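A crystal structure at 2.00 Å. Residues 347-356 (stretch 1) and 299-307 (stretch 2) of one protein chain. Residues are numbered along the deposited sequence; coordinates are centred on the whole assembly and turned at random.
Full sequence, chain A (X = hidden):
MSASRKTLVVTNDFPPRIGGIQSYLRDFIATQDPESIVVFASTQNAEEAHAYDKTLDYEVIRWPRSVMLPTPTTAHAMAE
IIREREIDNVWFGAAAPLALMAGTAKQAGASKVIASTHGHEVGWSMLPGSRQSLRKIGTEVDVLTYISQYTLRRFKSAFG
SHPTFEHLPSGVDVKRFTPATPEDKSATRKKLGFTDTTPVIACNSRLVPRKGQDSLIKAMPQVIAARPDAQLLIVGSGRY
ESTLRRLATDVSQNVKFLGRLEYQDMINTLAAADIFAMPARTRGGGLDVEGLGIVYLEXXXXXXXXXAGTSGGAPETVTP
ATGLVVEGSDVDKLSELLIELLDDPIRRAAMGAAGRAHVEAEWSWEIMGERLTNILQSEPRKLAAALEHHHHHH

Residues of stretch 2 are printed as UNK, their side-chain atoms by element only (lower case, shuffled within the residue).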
# COMPACT_ATOMS: atom_id res chain seq x y z
N ARG A 347 16.37 -22.23 5.88
CA ARG A 347 15.04 -21.73 6.21
C ARG A 347 14.77 -20.40 5.51
O ARG A 347 13.69 -20.18 4.97
CB ARG A 347 14.89 -21.59 7.73
CG ARG A 347 13.49 -21.24 8.20
CD ARG A 347 13.43 -21.20 9.71
NE ARG A 347 12.25 -20.48 10.18
CZ ARG A 347 12.04 -20.14 11.45
NH1 ARG A 347 12.92 -20.45 12.39
NH2 ARG A 347 10.94 -19.48 11.78
N ARG A 348 15.77 -19.51 5.51
CA ARG A 348 15.67 -18.22 4.83
C ARG A 348 15.42 -18.38 3.33
O ARG A 348 14.52 -17.75 2.78
CB ARG A 348 16.91 -17.35 5.08
CG ARG A 348 16.84 -16.57 6.38
CD ARG A 348 17.94 -15.51 6.45
NE ARG A 348 19.15 -16.04 7.06
CZ ARG A 348 20.29 -16.28 6.42
NH1 ARG A 348 20.40 -16.02 5.12
NH2 ARG A 348 21.33 -16.76 7.08
N ALA A 349 16.21 -19.25 2.69
CA ALA A 349 16.03 -19.55 1.27
C ALA A 349 14.62 -20.07 0.97
O ALA A 349 14.00 -19.66 -0.01
CB ALA A 349 17.09 -20.54 0.80
N ALA A 350 14.13 -20.97 1.82
CA ALA A 350 12.79 -21.54 1.67
C ALA A 350 11.68 -20.51 1.87
O ALA A 350 10.70 -20.49 1.11
CB ALA A 350 12.60 -22.72 2.62
N MET A 351 11.83 -19.66 2.88
CA MET A 351 10.87 -18.60 3.17
C MET A 351 10.79 -17.58 2.05
O MET A 351 9.70 -17.20 1.61
CB MET A 351 11.19 -17.91 4.49
CG MET A 351 10.83 -18.72 5.72
SD MET A 351 11.26 -17.89 7.25
CE MET A 351 10.15 -16.48 7.21
N GLY A 352 11.95 -17.13 1.58
CA GLY A 352 12.03 -16.17 0.48
C GLY A 352 11.47 -16.71 -0.83
O GLY A 352 10.77 -15.99 -1.55
N ALA A 353 11.78 -17.97 -1.13
CA ALA A 353 11.19 -18.64 -2.29
C ALA A 353 9.67 -18.66 -2.17
O ALA A 353 8.95 -18.36 -3.13
CB ALA A 353 11.74 -20.06 -2.43
N ALA A 354 9.18 -19.01 -0.97
CA ALA A 354 7.75 -19.05 -0.70
C ALA A 354 7.12 -17.66 -0.79
O ALA A 354 5.99 -17.52 -1.27
CB ALA A 354 7.48 -19.68 0.67
N GLY A 355 7.85 -16.64 -0.35
CA GLY A 355 7.41 -15.25 -0.46
C GLY A 355 7.17 -14.83 -1.90
O GLY A 355 6.14 -14.24 -2.22
N ARG A 356 8.13 -15.15 -2.77
CA ARG A 356 8.04 -14.85 -4.20
C ARG A 356 6.85 -15.56 -4.85
O ARG A 356 6.10 -14.95 -5.60
CB ARG A 356 9.36 -15.20 -4.91
CG ARG A 356 9.35 -15.03 -6.43
CD ARG A 356 9.21 -13.57 -6.84
NE ARG A 356 9.02 -13.41 -8.28
CZ ARG A 356 8.95 -12.23 -8.90
NH1 ARG A 356 9.05 -11.10 -8.22
NH2 ARG A 356 8.78 -12.19 -10.22
N UNK A 299 9.00 -6.96 -0.20
CA UNK A 299 10.06 -7.83 0.31
C UNK A 299 9.87 -9.26 -0.18
O UNK A 299 10.82 -9.88 -0.67
c UNK A 299 10.08 -7.79 1.83
N UNK A 300 8.65 -9.77 -0.04
CA UNK A 300 8.31 -11.11 -0.53
C UNK A 300 8.52 -11.23 -2.03
O UNK A 300 9.01 -12.25 -2.51
c UNK A 300 5.24 -11.96 1.70
c UNK A 300 6.87 -11.47 -0.15
o UNK A 300 4.77 -13.09 1.79
n UNK A 300 4.52 -10.86 1.92
c UNK A 300 6.69 -11.77 1.33
N UNK A 301 8.17 -10.18 -2.77
CA UNK A 301 8.41 -10.11 -4.21
C UNK A 301 9.90 -10.16 -4.56
O UNK A 301 10.27 -10.65 -5.64
c UNK A 301 7.76 -8.86 -4.80
N UNK A 302 10.75 -9.67 -3.66
CA UNK A 302 12.21 -9.74 -3.83
C UNK A 302 12.81 -11.04 -3.28
O UNK A 302 14.04 -11.21 -3.28
s UNK A 302 12.61 -6.96 -4.05
c UNK A 302 12.88 -8.52 -3.17
N UNK A 303 11.95 -11.95 -2.83
CA UNK A 303 12.38 -13.25 -2.32
C UNK A 303 13.10 -13.18 -0.98
O UNK A 303 14.03 -13.95 -0.72
N UNK A 304 12.66 -12.26 -0.13
CA UNK A 304 13.29 -12.01 1.17
C UNK A 304 12.31 -12.37 2.30
O UNK A 304 11.16 -11.93 2.27
c UNK A 304 14.43 -10.27 2.64
c UNK A 304 14.66 -10.14 0.15
c UNK A 304 13.74 -10.53 1.30
N UNK A 305 12.76 -13.19 3.28
CA UNK A 305 11.95 -13.54 4.45
C UNK A 305 11.45 -12.30 5.19
O UNK A 305 12.19 -11.33 5.33
c UNK A 305 13.95 -14.85 4.41
c UNK A 305 12.93 -14.32 5.34
c UNK A 305 14.09 -13.83 3.32
N UNK A 306 10.21 -12.35 5.67
CA UNK A 306 9.59 -11.18 6.29
C UNK A 306 9.30 -11.38 7.78
O UNK A 306 8.80 -12.42 8.19
c UNK A 306 8.62 -10.22 4.17
c UNK A 306 7.50 -9.72 6.34
c UNK A 306 8.29 -10.76 5.55
N UNK A 307 9.65 -10.38 8.58
CA UNK A 307 9.11 -10.26 9.93
C UNK A 307 8.17 -9.05 9.92
O UNK A 307 8.58 -7.92 9.64
c UNK A 307 10.21 -10.14 11.02
c UNK A 307 11.03 -11.44 11.08
c UNK A 307 9.58 -9.83 12.38
c UNK A 307 12.24 -11.38 11.99

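Position 299 carries a single side-chain carbon on a helical backbone and lies out of reach of stretch 1; one carbon means alanine, A299. Position 300 has three carbons in an unbranched run, the third bearing one oxygen and one nitrogen. That is a glutamine, Q300, extended with chi1 m and chi2 t. Its backbone O sits 3.2 Å from G355 C and 3.0 Å from R356 N, but the angle at that nitrogen is too poor for a hydrogen bond, and R356 N bonds instead to G352 O within its own helix (3.0 Å).

Position 301 again shows one carbon, directed away from stretch 1, and is A301. Its backbone matters more than its methyl: R356 NH1 donates a hydrogen bond to A301 O at 2.9 Å, with the acceptor near the plane of the guanidinium, at its edge. At position 302 one carbon leads to a sulfur, which identifies cysteine, C302; the side chain points away and makes no contact.

Position 303 has no side-chain atoms and is therefore glycine, G303. It is the first residue to leave the helix, in a Schellman motif, with phi of 71°, a value that by itself favours glycine. Its N bonds back to Q300 O (3.0 Å), and the N of position 304 bonds to A299 O (3.1 Å). G303 CA approaches G352 O at 3.3 Å, while G352 CA approaches G303 O at 3.2 Å, a reciprocal pair of CA-H...O contacts.

Position 304 has one carbon carrying two more, the fork of valine, V304, and it points away. At 305 three carbons close a ring onto the backbone nitrogen, as only proline does. Of all the residues in the two stretches, P305 has the largest area covered by the other stretch (77 Å²): its CG lies 3.4 Å from R348 O and 3.9 Å from R348 CG, and its CB 4.0 Å from M351 CE.

Position 306 repeats the three-carbon fork and is a second valine, V306, on a strand; its O is 4.4 Å from M351 CE. Position 307 has four carbons, forked at the first with one arm two carbons long. This is isoleucine, I307, which makes no contact.

The contact works through close backbone packing. G352 and G303 bring their CA atoms to 4.1 Å; a CB on G352 would fall 2.1 Å from G303 O, a clash, and one on G355 would be tight against Q300 CB at 3.3 Å. The P305 ring packs against R348 and M351, and the R356 hydrogen bond fastens the helix to the end of the other.

Stretch 2 299-307: AQACGVPVI
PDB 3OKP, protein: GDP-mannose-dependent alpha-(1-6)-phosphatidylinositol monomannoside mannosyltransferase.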